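Local coordinates for protein quinone reductase (Klebsiella pneumoniae subsp. pneumoniae, PDB 4GI5) that binds FAD in a flavodoxin-like fold and probably acts as an NAD(P)H dehydrogenase that reduces quinones, at residues 27-32 against 117-122; 59-64 against 129-134. All coordinates share one frame; numbering follows the deposited sequence.

Interactions 1 and 2 meet at strand 24-29 of the parallel sheet, in a flavodoxin-like fold that binds its cofactor at the C-terminal ends of the strands. Interaction 1 joins the neighbouring strands 24-29 and 115-121 and carries their ends to the FAD. Interaction 2 sets helix 129-138, which follows strand 115-121 in the chain, against the turn leaving strand 55-60, the neighbour of strand 24-29 on the side away from 115-121. Their centres lie about 8 Å apart. They touch directly: Leu27 O and Ser59 N, 2.7 Å apart, probably share a hydrogen bond, and Phe120 CD1 packs 3.3 Å from Met131 SE. The side chain of Tyr62 is about 9 Å from the FAD.

Interaction 1. Residues 27-32 against 117-122; sequences LIYAHP and IFQFPL. With FAD (flavin-adenine dinucleotide), chain H.
Residues 27-29 and 117-119 pair as parallel strands in the register Leu27-Ile117, Ile28-Phe118 and Tyr29-Gln119, their axes 4.7 Å apart at closest approach and 20° from exactly parallel. Ile28 is bonded through both its N and its carbonyl: the N donates to Ile117 O at 2.8 Å, and the carbonyl accepts from Gln119 N. Past the last bridge, Ala30 N still reaches Gln119 O. On one face of the sheet Leu27, Tyr29 and Gln119 meet Lys42 of helix 37-51, while Ile117 touches Ile172 of the next strand. The CD1 methyl of Leu27 settles against Ile117 CG2 (3.7 Å) and also meets the CB of Gln119. With CG anti to its backbone N (chi1 -176°) and an extended chain beyond, Gln119 runs alongside Tyr29 and brings its amide to the ring edge, CD lying 3.8 Å from Tyr29 CD1 with the two planes turned 70° apart. Its NE2 is satisfied by Asn38 O, whereas the buried OE1 has no polar partner in the model. On the opposite face Ile28 lies beside Phe118, pointing the same way, and packs on helix 129-138. In the flavodoxin-like fold these are two adjacent inner strands of the five-stranded parallel sheet, and their C-terminal ends open into cofactor-binding loops. Here Pro121 CD comes 3.2 Å from Ala30 O, and Pro121 CG packs against CD2 of His31. The imidazole of His31 meets the FAD at its edge: NE2 donates to phosphate oxygen O2P at 2.8 Å, in the plane of the ring, while ND1 accepts from Glu33 N, so that bonds on both ring nitrogens fix the rotation of the ring. From the other strand end, Leu122 O accepts from the ribityl hydroxyl O2' of the FAD, 2.8 Å away.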
ATOM      1  N   LEU B  27      -5.146  -9.077  17.135  1.00 16.37           N
ATOM      2  CA  LEU B  27      -5.784  -7.966  16.362  1.00 17.52           C
ATOM      3  C   LEU B  27      -4.779  -6.845  16.209  1.00 18.81           C
ATOM      4  O   LEU B  27      -4.277  -6.273  17.195  1.00 17.57           O
ATOM      5  CB  LEU B  27      -7.054  -7.421  17.043  1.00 18.05           C
ATOM      6  CG  LEU B  27      -7.705  -6.176  16.368  1.00 18.47           C
ATOM      7  CD1 LEU B  27      -8.320  -6.541  15.069  1.00 20.05           C
ATOM      8  CD2 LEU B  27      -8.803  -5.625  17.254  1.00 21.11           C
ATOM      9  N   ILE B  28      -4.378  -6.589  14.963  1.00 15.42           N
ATOM     10  CA  ILE B  28      -3.519  -5.431  14.621  1.00 15.13           C
ATOM     11  C   ILE B  28      -4.466  -4.348  14.198  1.00 16.52           C
ATOM     12  O   ILE B  28      -5.218  -4.522  13.199  1.00 15.73           O
ATOM     13  CB  ILE B  28      -2.485  -5.772  13.510  1.00 14.50           C
ATOM     14  CG1 ILE B  28      -1.671  -7.050  13.737  1.00 18.72           C
ATOM     15  CG2 ILE B  28      -1.564  -4.579  13.376  1.00 17.55           C
ATOM     16  CD1 ILE B  28      -0.899  -7.012  15.027  1.00 19.85           C
ATOM     17  N   TYR B  29      -4.453  -3.187  14.844  1.00 16.32           N
ATOM     18  CA  TYR B  29      -5.504  -2.155  14.719  1.00 15.03           C
ATOM     19  C   TYR B  29      -4.852  -0.801  14.487  1.00 14.23           C
ATOM     20  O   TYR B  29      -3.964  -0.391  15.211  1.00 15.36           O
ATOM     21  CB  TYR B  29      -6.362  -2.116  15.997  1.00 15.84           C
ATOM     22  CG  TYR B  29      -7.226  -0.908  16.188  1.00 15.62           C
ATOM     23  CD1 TYR B  29      -8.461  -0.768  15.513  1.00 17.21           C
ATOM     24  CD2 TYR B  29      -6.845   0.126  17.016  1.00 16.15           C
ATOM     25  CE1 TYR B  29      -9.236   0.368  15.717  1.00 17.29           C
ATOM     26  CE2 TYR B  29      -7.635   1.254  17.201  1.00 17.08           C
ATOM     27  CZ  TYR B  29      -8.864   1.324  16.548  1.00 18.60           C
ATOM     28  OH  TYR B  29      -9.598   2.477  16.750  1.00 21.85           O
ATOM     29  N   ALA B  30      -5.250  -0.116  13.424  1.00 12.39           N
ATOM     30  CA  ALA B  30      -4.736   1.180  13.027  1.00 13.99           C
ATOM     31  C   ALA B  30      -5.792   2.239  12.870  1.00 14.95           C
ATOM     32  O   ALA B  30      -6.387   2.381  11.833  1.00 16.55           O
ATOM     33  CB  ALA B  30      -3.947   1.028  11.704  1.00 14.91           C
ATOM     34  N   HIS B  31      -6.075   3.005  13.956  1.00 14.51           N
ATOM     35  CA  HIS B  31      -6.910   4.189  13.824  1.00 14.32           C
ATOM     36  C   HIS B  31      -6.500   5.113  14.943  1.00 15.27           C
ATOM     37  O   HIS B  31      -6.347   4.632  16.053  1.00 15.65           O
ATOM     38  CB  HIS B  31      -8.413   3.874  13.927  1.00 14.93           C
ATOM     39  CG  HIS B  31      -9.245   4.991  13.409  1.00 14.99           C
ATOM     40  ND1 HIS B  31      -9.346   6.221  14.041  1.00 15.58           N
ATOM     41  CD2 HIS B  31      -9.951   5.119  12.244  1.00 14.38           C
ATOM     42  CE1 HIS B  31     -10.140   7.003  13.362  1.00 15.57           C
ATOM     43  NE2 HIS B  31     -10.487   6.378  12.248  1.00 15.89           N
ATOM     44  N   PRO B  32      -6.304   6.397  14.613  1.00 18.81           N
ATOM     45  CA  PRO B  32      -5.860   7.355  15.614  1.00 19.95           C
ATOM     46  C   PRO B  32      -6.923   7.779  16.685  1.00 23.45           C
ATOM     47  O   PRO B  32      -6.559   8.218  17.768  1.00 23.47           O
ATOM     48  CB  PRO B  32      -5.517   8.549  14.750  1.00 19.89           C
ATOM     49  CG  PRO B  32      -6.256   8.516  13.566  1.00 22.07           C
ATOM     50  CD  PRO B  32      -6.340   6.999  13.281  1.00 19.40           C
ATOM     51  N   ILE B 117      -5.917 -10.764  12.799  1.00 15.24           N
ATOM     52  CA  ILE B 117      -6.862  -9.921  12.139  1.00 16.23           C
ATOM     53  C   ILE B 117      -6.259  -8.516  12.020  1.00 15.16           C
ATOM     54  O   ILE B 117      -5.663  -8.021  12.970  1.00 15.60           O
ATOM     55  CB  ILE B 117      -8.205  -9.803  12.893  1.00 16.96           C
ATOM     56  CG1 ILE B 117      -8.840 -11.171  12.992  1.00 19.01           C
ATOM     57  CG2 ILE B 117      -9.141  -8.802  12.209  1.00 18.37           C
ATOM     58  CD1 ILE B 117     -10.052 -11.253  13.900  1.00 20.95           C
ATOM     59  N   PHE B 118      -6.286  -7.944  10.813  1.00 15.29           N
ATOM     60  CA  PHE B 118      -5.797  -6.586  10.560  1.00 14.91           C
ATOM     61  C   PHE B 118      -7.012  -5.707  10.328  1.00 16.34           C
ATOM     62  O   PHE B 118      -7.770  -5.905   9.357  1.00 16.61           O
ATOM     63  CB  PHE B 118      -4.892  -6.520   9.309  1.00 15.07           C
ATOM     64  CG  PHE B 118      -3.647  -7.358   9.430  1.00 16.81           C
ATOM     65  CD1 PHE B 118      -3.665  -8.733   9.298  1.00 18.74           C
ATOM     66  CD2 PHE B 118      -2.462  -6.729   9.729  1.00 22.10           C
ATOM     67  CE1 PHE B 118      -2.467  -9.469   9.417  1.00 18.39           C
ATOM     68  CE2 PHE B 118      -1.292  -7.468   9.792  1.00 19.95           C
ATOM     69  CZ  PHE B 118      -1.316  -8.772   9.688  1.00 17.59           C
ATOM     70  N   GLN B 119      -7.178  -4.669  11.164  1.00 14.24           N
ATOM     71  CA  GLN B 119      -8.305  -3.816  11.078  1.00 13.79           C
ATOM     72  C   GLN B 119      -7.865  -2.368  10.851  1.00 16.17           C
ATOM     73  O   GLN B 119      -7.034  -1.850  11.579  1.00 14.67           O
ATOM     74  CB  GLN B 119      -9.140  -3.817  12.368  1.00 14.55           C
ATOM     75  CG  GLN B 119     -10.352  -3.011  12.273  1.00 16.61           C
ATOM     76  CD  GLN B 119     -11.036  -2.775  13.572  1.00 19.66           C
ATOM     77  OE1 GLN B 119     -10.919  -3.564  14.499  1.00 19.76           O
ATOM     78  NE2 GLN B 119     -11.787  -1.678  13.614  1.00 20.61           N
ATOM     79  N   PHE B 120      -8.408  -1.785   9.770  1.00 13.77           N
ATOM     80  CA  PHE B 120      -8.032  -0.448   9.338  1.00 14.73           C
ATOM     81  C   PHE B 120      -9.046   0.208   8.431  1.00 14.35           C
ATOM     82  O   PHE B 120      -9.751  -0.457   7.700  1.00 14.55           O
ATOM     83  CB  PHE B 120      -6.656  -0.460   8.661  1.00 14.26           C
ATOM     84  CG  PHE B 120      -6.562  -1.360   7.463  1.00 13.75           C
ATOM     85  CD1 PHE B 120      -6.241  -2.686   7.635  1.00 16.52           C
ATOM     86  CD2 PHE B 120      -6.733  -0.875   6.160  1.00 14.24           C
ATOM     87  CE1 PHE B 120      -6.171  -3.544   6.571  1.00 19.45           C
ATOM     88  CE2 PHE B 120      -6.562  -1.704   5.063  1.00 14.84           C
ATOM     89  CZ  PHE B 120      -6.346  -3.068   5.272  1.00 15.39           C
ATOM     90  N   PRO B 121      -9.151   1.557   8.482  1.00 11.30           N
ATOM     91  CA  PRO B 121      -9.837   2.286   7.406  1.00 13.08           C
ATOM     92  C   PRO B 121      -8.978   2.214   6.141  1.00 12.67           C
ATOM     93  O   PRO B 121      -7.742   2.304   6.224  1.00 12.78           O
ATOM     94  CB  PRO B 121      -9.893   3.728   7.939  1.00 13.88           C
ATOM     95  CG  PRO B 121      -8.639   3.789   8.789  1.00 13.26           C
ATOM     96  CD  PRO B 121      -8.425   2.460   9.401  1.00 13.15           C
ATOM     97  N   LEU B 122      -9.627   2.096   5.010  1.00 12.45           N
ATOM     98  CA  LEU B 122      -8.951   2.208   3.717  1.00 12.48           C
ATOM     99  C   LEU B 122      -8.549   3.625   3.501  1.00 13.10           C
ATOM    100  O   LEU B 122      -9.408   4.532   3.441  1.00 13.23           O
ATOM    101  CB  LEU B 122      -9.897   1.651   2.619  1.00 12.86           C
ATOM    102  CG  LEU B 122      -9.153   1.367   1.315  1.00 13.41           C
ATOM    103  CD1 LEU B 122      -8.149   0.248   1.421  1.00 15.24           C
ATOM    104  CD2 LEU B 122     -10.215   1.051   0.304  1.00 15.50           C
TER
HETATM  105  PA  FAD H 301     -15.315   7.919  11.589  1.00 16.39           P
HETATM  106  O1A FAD H 301     -14.796   7.796  12.963  1.00 17.84           O
HETATM  107  O2A FAD H 301     -15.147   9.082  10.730  1.00 16.72           O
HETATM  108  O5B FAD H 301     -16.930   7.659  11.598  1.00 15.27           O
HETATM  109  C5B FAD H 301     -17.754   7.436  10.436  1.00 15.90           C
HETATM  110  C4B FAD H 301     -19.188   7.545  10.839  1.00 15.78           C
HETATM  111  O4B FAD H 301     -19.515   6.406  11.603  1.00 17.51           O
HETATM  112  C3B FAD H 301     -19.505   8.812  11.595  1.00 21.19           C
HETATM  113  O3B FAD H 301     -20.675   9.330  10.978  1.00 22.56           O
HETATM  114  C2B FAD H 301     -19.804   8.229  12.946  1.00 21.19           C
HETATM  115  O2B FAD H 301     -20.668   9.064  13.760  1.00 23.06           O
HETATM  116  C1B FAD H 301     -20.373   6.867  12.729  1.00 19.70           C
HETATM  117  N9A FAD H 301     -20.205   6.025  13.945  1.00 20.39           N
HETATM  118  C8A FAD H 301     -19.111   5.903  14.873  1.00 18.31           C
HETATM  119  N7A FAD H 301     -19.374   5.063  15.848  1.00 26.92           N
HETATM  120  C5A FAD H 301     -20.680   4.769  15.586  1.00 20.92           C
HETATM  121  C6A FAD H 301     -21.722   4.009  16.277  1.00 28.41           C
HETATM  122  N6A FAD H 301     -21.279   3.401  17.327  1.00 22.41           N
HETATM  123  N1A FAD H 301     -22.993   3.873  15.760  1.00 28.60           N
HETATM  124  C2A FAD H 301     -23.304   4.473  14.616  1.00 28.44           C
HETATM  125  N3A FAD H 301     -22.371   5.247  13.939  1.00 22.23           N
HETATM  126  C4A FAD H 301     -21.180   5.324  14.415  1.00 22.29           C
HETATM  127  N1  FAD H 301     -12.259   5.702   1.214  1.00 13.50           N
HETATM  128  C2  FAD H 301     -12.178   4.870   0.154  1.00 14.89           C
HETATM  129  O2  FAD H 301     -13.211   4.193  -0.265  1.00 14.76           O
HETATM  130  N3  FAD H 301     -10.995   4.702  -0.538  1.00 12.62           N
HETATM  131  C4  FAD H 301      -9.904   5.446  -0.272  1.00 12.93           C
HETATM  132  O4  FAD H 301      -8.824   5.233  -0.838  1.00 13.54           O
HETATM  133  C4X FAD H 301      -9.987   6.361   0.834  1.00 13.08           C
HETATM  134  N5  FAD H 301      -8.888   7.088   1.196  1.00 14.11           N
HETATM  135  C5X FAD H 301      -8.937   7.901   2.360  1.00 13.75           C
HETATM  136  C6  FAD H 301      -7.862   8.532   2.770  1.00 13.19           C
HETATM  137  C7  FAD H 301      -7.845   9.242   3.969  1.00 15.20           C
HETATM  138  C7M FAD H 301      -6.614   9.936   4.424  1.00 17.91           C
HETATM  139  C8  FAD H 301      -9.044   9.368   4.710  1.00 12.97           C
HETATM  140  C8M FAD H 301      -9.056  10.197   5.966  1.00 15.35           C
HETATM  141  C9  FAD H 301     -10.179   8.745   4.293  1.00 13.42           C
HETATM  142  C9A FAD H 301     -10.150   7.959   3.105  1.00 12.52           C
HETATM  143  N10 FAD H 301     -11.230   7.197   2.718  1.00 12.94           N
HETATM  144  C10 FAD H 301     -11.184   6.377   1.599  1.00 11.98           C
HETATM  145  C1' FAD H 301     -12.477   7.165   3.496  1.00 13.10           C
HETATM  146  C2' FAD H 301     -12.197   6.227   4.671  1.00 12.75           C
HETATM  147  O2' FAD H 301     -12.026   4.843   4.351  1.00 13.05           O
HETATM  148  C3' FAD H 301     -13.338   6.326   5.736  1.00 14.10           C
HETATM  149  O3' FAD H 301     -13.246   7.697   6.199  1.00 14.79           O
HETATM  150  C4' FAD H 301     -13.147   5.406   6.949  1.00 13.68           C
HETATM  151  O4' FAD H 301     -13.380   4.092   6.558  1.00 15.06           O
HETATM  152  C5' FAD H 301     -14.217   5.726   8.027  1.00 13.79           C
HETATM  153  O5' FAD H 301     -13.910   4.996   9.172  1.00 14.16           O
HETATM  154  P   FAD H 301     -13.524   5.853  10.520  1.00 15.10           P
HETATM  155  O1P FAD H 301     -13.319   4.866  11.602  1.00 14.42           O
HETATM  156  O2P FAD H 301     -12.455   6.828  10.311  1.00 14.25           O
HETATM  157  O3P FAD H 301     -14.949   6.596  10.691  1.00 15.18           O

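Interaction 2. Residues 59-64 against 129-134; sequences SDLYAM and AIMKGW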
ATOM      1  N   SER B  59      -2.719  -5.155  19.106  1.00 16.05           N
ATOM      2  CA  SER B  59      -1.663  -4.216  18.884  1.00 17.29           C
ATOM      3  C   SER B  59      -2.336  -2.961  18.329  1.00 21.24           C
ATOM      4  O   SER B  59      -2.546  -2.839  17.123  1.00 17.34           O
ATOM      5  CB  SER B  59      -0.625  -4.767  17.885  1.00 19.36           C
ATOM      6  OG  SER B  59       0.102  -5.827  18.470  1.00 18.05           O
ATOM      7  N   ASP B  60      -2.605  -2.002  19.208  1.00 17.67           N
ATOM      8  CA  ASP B  60      -3.228  -0.774  18.860  1.00 19.27           C
ATOM      9  C   ASP B  60      -2.109   0.173  18.534  1.00 17.96           C
ATOM     10  O   ASP B  60      -1.387   0.762  19.408  1.00 15.62           O
ATOM     11  CB  ASP B  60      -4.141  -0.299  20.013  1.00 19.92           C
ATOM     12  CG  ASP B  60      -4.772   1.041  19.737  1.00 19.99           C
ATOM     13  OD1 ASP B  60      -4.323   1.924  18.903  1.00 17.37           O
ATOM     14  OD2 ASP B  60      -5.808   1.311  20.448  1.00 19.31           O
ATOM     15  N   LEU B  61      -1.806   0.284  17.232  1.00 14.47           N
ATOM     16  CA  LEU B  61      -0.578   0.977  16.838  1.00 13.30           C
ATOM     17  C   LEU B  61      -0.441   2.439  17.229  1.00 14.96           C
ATOM     18  O   LEU B  61       0.632   2.828  17.720  1.00 15.43           O
ATOM     19  CB  LEU B  61      -0.373   0.841  15.313  1.00 13.79           C
ATOM     20  CG  LEU B  61      -0.350  -0.608  14.844  1.00 13.88           C
ATOM     21  CD1 LEU B  61      -0.246  -0.665  13.292  1.00 13.39           C
ATOM     22  CD2 LEU B  61       0.730  -1.474  15.466  1.00 16.36           C
ATOM     23  N   TYR B  62      -1.518   3.191  17.115  1.00 14.85           N
ATOM     24  CA  TYR B  62      -1.500   4.581  17.538  1.00 15.66           C
ATOM     25  C   TYR B  62      -1.312   4.657  19.115  1.00 17.01           C
ATOM     26  O   TYR B  62      -0.505   5.512  19.561  1.00 17.42           O
ATOM     27  CB  TYR B  62      -2.694   5.333  17.096  1.00 16.49           C
ATOM     28  CG  TYR B  62      -2.595   5.827  15.670  1.00 14.39           C
ATOM     29  CD1 TYR B  62      -1.916   7.018  15.359  1.00 14.83           C
ATOM     30  CD2 TYR B  62      -3.186   5.130  14.620  1.00 13.29           C
ATOM     31  CE1 TYR B  62      -1.891   7.498  14.017  1.00 14.77           C
ATOM     32  CE2 TYR B  62      -3.127   5.554  13.326  1.00 14.38           C
ATOM     33  CZ  TYR B  62      -2.540   6.744  13.045  1.00 15.14           C
ATOM     34  OH  TYR B  62      -2.592   7.292  11.753  1.00 15.12           O
ATOM     35  N   ALA B  63      -1.992   3.783  19.818  1.00 17.26           N
ATOM     36  CA  ALA B  63      -1.931   3.836  21.344  1.00 19.38           C
ATOM     37  C   ALA B  63      -0.524   3.504  21.753  1.00 21.25           C
ATOM     38  O   ALA B  63       0.010   4.084  22.729  1.00 20.94           O
ATOM     39  CB  ALA B  63      -2.964   2.899  21.920  1.00 19.07           C
HETATM   40  N   MSE B  64       0.183   2.629  21.023  1.00 18.45           N
HETATM   41  CA  MSE B  64       1.546   2.189  21.348  1.00 22.66           C
HETATM   42  C   MSE B  64       2.606   3.199  20.808  1.00 20.21           C
HETATM   43  O   MSE B  64       3.758   2.983  20.967  1.00 21.07           O
HETATM   44  CB  MSE B  64       1.834   0.811  20.697  1.00 23.86           C
HETATM   45  CG  MSE B  64       0.982  -0.260  21.247  1.00 26.85           C
HETATM   46 SE   MSE B  64       1.165  -1.743  19.789  1.00 41.63          SE
HETATM   47  CE  MSE B  64       1.978  -2.168  21.299  1.00 16.13           C
ATOM     48  N   ALA B 129      -0.423   4.429   6.824  1.00 12.32           N
ATOM     49  CA  ALA B 129       1.010   4.339   6.991  1.00 11.73           C
ATOM     50  C   ALA B 129       1.498   3.627   8.233  1.00 11.83           C
ATOM     51  O   ALA B 129       2.491   2.895   8.196  1.00 12.27           O
ATOM     52  CB  ALA B 129       1.649   5.693   6.864  1.00 12.35           C
ATOM     53  N   ILE B 130       0.879   3.871   9.380  1.00 12.37           N
ATOM     54  CA  ILE B 130       1.388   3.298  10.600  1.00 13.10           C
ATOM     55  C   ILE B 130       1.314   1.748  10.576  1.00 13.58           C
ATOM     56  O   ILE B 130       2.211   1.068  11.094  1.00 14.55           O
ATOM     57  CB  ILE B 130       0.663   3.880  11.865  1.00 13.02           C
ATOM     58  CG1 ILE B 130       1.447   3.567  13.118  1.00 15.24           C
ATOM     59  CG2 ILE B 130      -0.721   3.391  11.996  1.00 14.36           C
ATOM     60  CD1 ILE B 130       0.904   4.381  14.330  1.00 16.22           C
HETATM   61  N   MSE B 131       0.287   1.244   9.908  1.00 12.30           N
HETATM   62  CA  MSE B 131       0.098  -0.222   9.724  1.00 11.98           C
HETATM   63  C   MSE B 131       1.117  -0.748   8.705  1.00 11.43           C
HETATM   64  O   MSE B 131       1.704  -1.826   8.890  1.00 13.08           O
HETATM   65  CB  MSE B 131      -1.330  -0.746   9.357  1.00 13.17           C
HETATM   66  CG  MSE B 131      -1.508  -2.353   9.659  1.00 19.27           C
HETATM   67 SE   MSE B 131      -3.268  -2.543   8.959  1.00 22.05          SE
HETATM   68  CE  MSE B 131      -3.806  -2.635  10.933  1.00 19.41           C
ATOM     69  N   LYS B 132       1.303  -0.041   7.610  1.00 12.54           N
ATOM     70  CA  LYS B 132       2.349  -0.417   6.659  1.00 12.22           C
ATOM     71  C   LYS B 132       3.703  -0.429   7.357  1.00 12.62           C
ATOM     72  O   LYS B 132       4.551  -1.280   7.077  1.00 12.33           O
ATOM     73  CB  LYS B 132       2.419   0.579   5.537  1.00 13.03           C
ATOM     74  CG  LYS B 132       3.454   0.272   4.425  1.00 12.45           C
ATOM     75  CD  LYS B 132       3.070  -1.069   3.794  1.00 14.86           C
ATOM     76  CE  LYS B 132       4.035  -1.578   2.818  1.00 16.54           C
ATOM     77  NZ  LYS B 132       5.408  -1.190   2.586  1.00 13.35           N
ATOM     78  N   GLY B 133       3.921   0.454   8.312  1.00 13.39           N
ATOM     79  CA  GLY B 133       5.174   0.433   9.058  1.00 13.58           C
ATOM     80  C   GLY B 133       5.341  -0.731  10.021  1.00 13.31           C
ATOM     81  O   GLY B 133       6.464  -1.162  10.231  1.00 15.20           O
ATOM     82  N   TRP B 134       4.248  -1.237  10.555  1.00 12.20           N
ATOM     83  CA  TRP B 134       4.235  -2.498  11.229  1.00 13.29           C
ATOM     84  C   TRP B 134       4.690  -3.647  10.334  1.00 13.48           C
ATOM     85  O   TRP B 134       5.614  -4.393  10.689  1.00 14.06           O
ATOM     86  CB  TRP B 134       2.931  -2.729  11.879  1.00 13.30           C
ATOM     87  CG  TRP B 134       2.771  -3.940  12.695  1.00 13.77           C
ATOM     88  CD1 TRP B 134       2.895  -3.992  14.127  1.00 15.47           C
ATOM     89  CD2 TRP B 134       2.493  -5.271  12.294  1.00 14.32           C
ATOM     90  NE1 TRP B 134       2.623  -5.290  14.566  1.00 15.79           N
ATOM     91  CE2 TRP B 134       2.457  -6.096  13.489  1.00 16.16           C
ATOM     92  CE3 TRP B 134       2.304  -5.898  11.042  1.00 15.78           C
ATOM     93  CZ2 TRP B 134       2.212  -7.461  13.426  1.00 16.12           C
ATOM     94  CZ3 TRP B 134       2.042  -7.283  11.000  1.00 17.38           C
ATOM     95  CH2 TRP B 134       1.970  -8.020  12.211  1.00 16.48           C
TER
HETATM   96  O   HOH W   1      -1.152   5.905   9.749  1.00 14.00           O
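A single water ties the two segments together at the start of helix 129-138, lying 2.8 Å from Tyr62 OH and accepting from Ile130 N at 2.9 Å. Through it the amide of Ile130, in the first turn of the helix, is linked to Tyr62. The same phenol oxygen has a further, weak bond to Tyr70 O of the second subunit. Around this polar link the contact is apolar, and Ile130 meets both Leu61 and Tyr62. Its CD1 stands over the face of the Tyr62 ring, 3.9 Å from the centroid and only 9° off the ring normal, a well-formed CH-pi contact. The other branch, CG2, is placed between the backbone N and the carbonyl carbon when chi1 is -164°, and from there it reaches Tyr62 CE2 at 3.5 Å; the two branches thus share one aromatic side chain. Leu61 packs further along the helix. Its CB rests on the end of Ile130, its CD1 methyl touches Met131 CA (3.6 Å), and its CD2 turns to Trp134 CD1, the two side chains crossing at about a right angle. Trp134 NE1, next to CD1 in the ring, donates to Glu106 OE1 of helix 101-112, which links the two helices. An Asx motif marks residues 60-63: Asp60 OD1 accepts from Ala63 N at 3.1 Å, approached from above the carboxylate plane. The motif is consistent with the chain turning at the end of strand 55-60; Leu61 points toward the helix, and the ring of Tyr62 reaches Ile130. With Met131 and Trp134 packed on Ile28 of strand 24-29, the helix lies against both the sheet and the turn after the outermost strand, 55-60, in the layered alpha/beta manner of the flavodoxin-like fold.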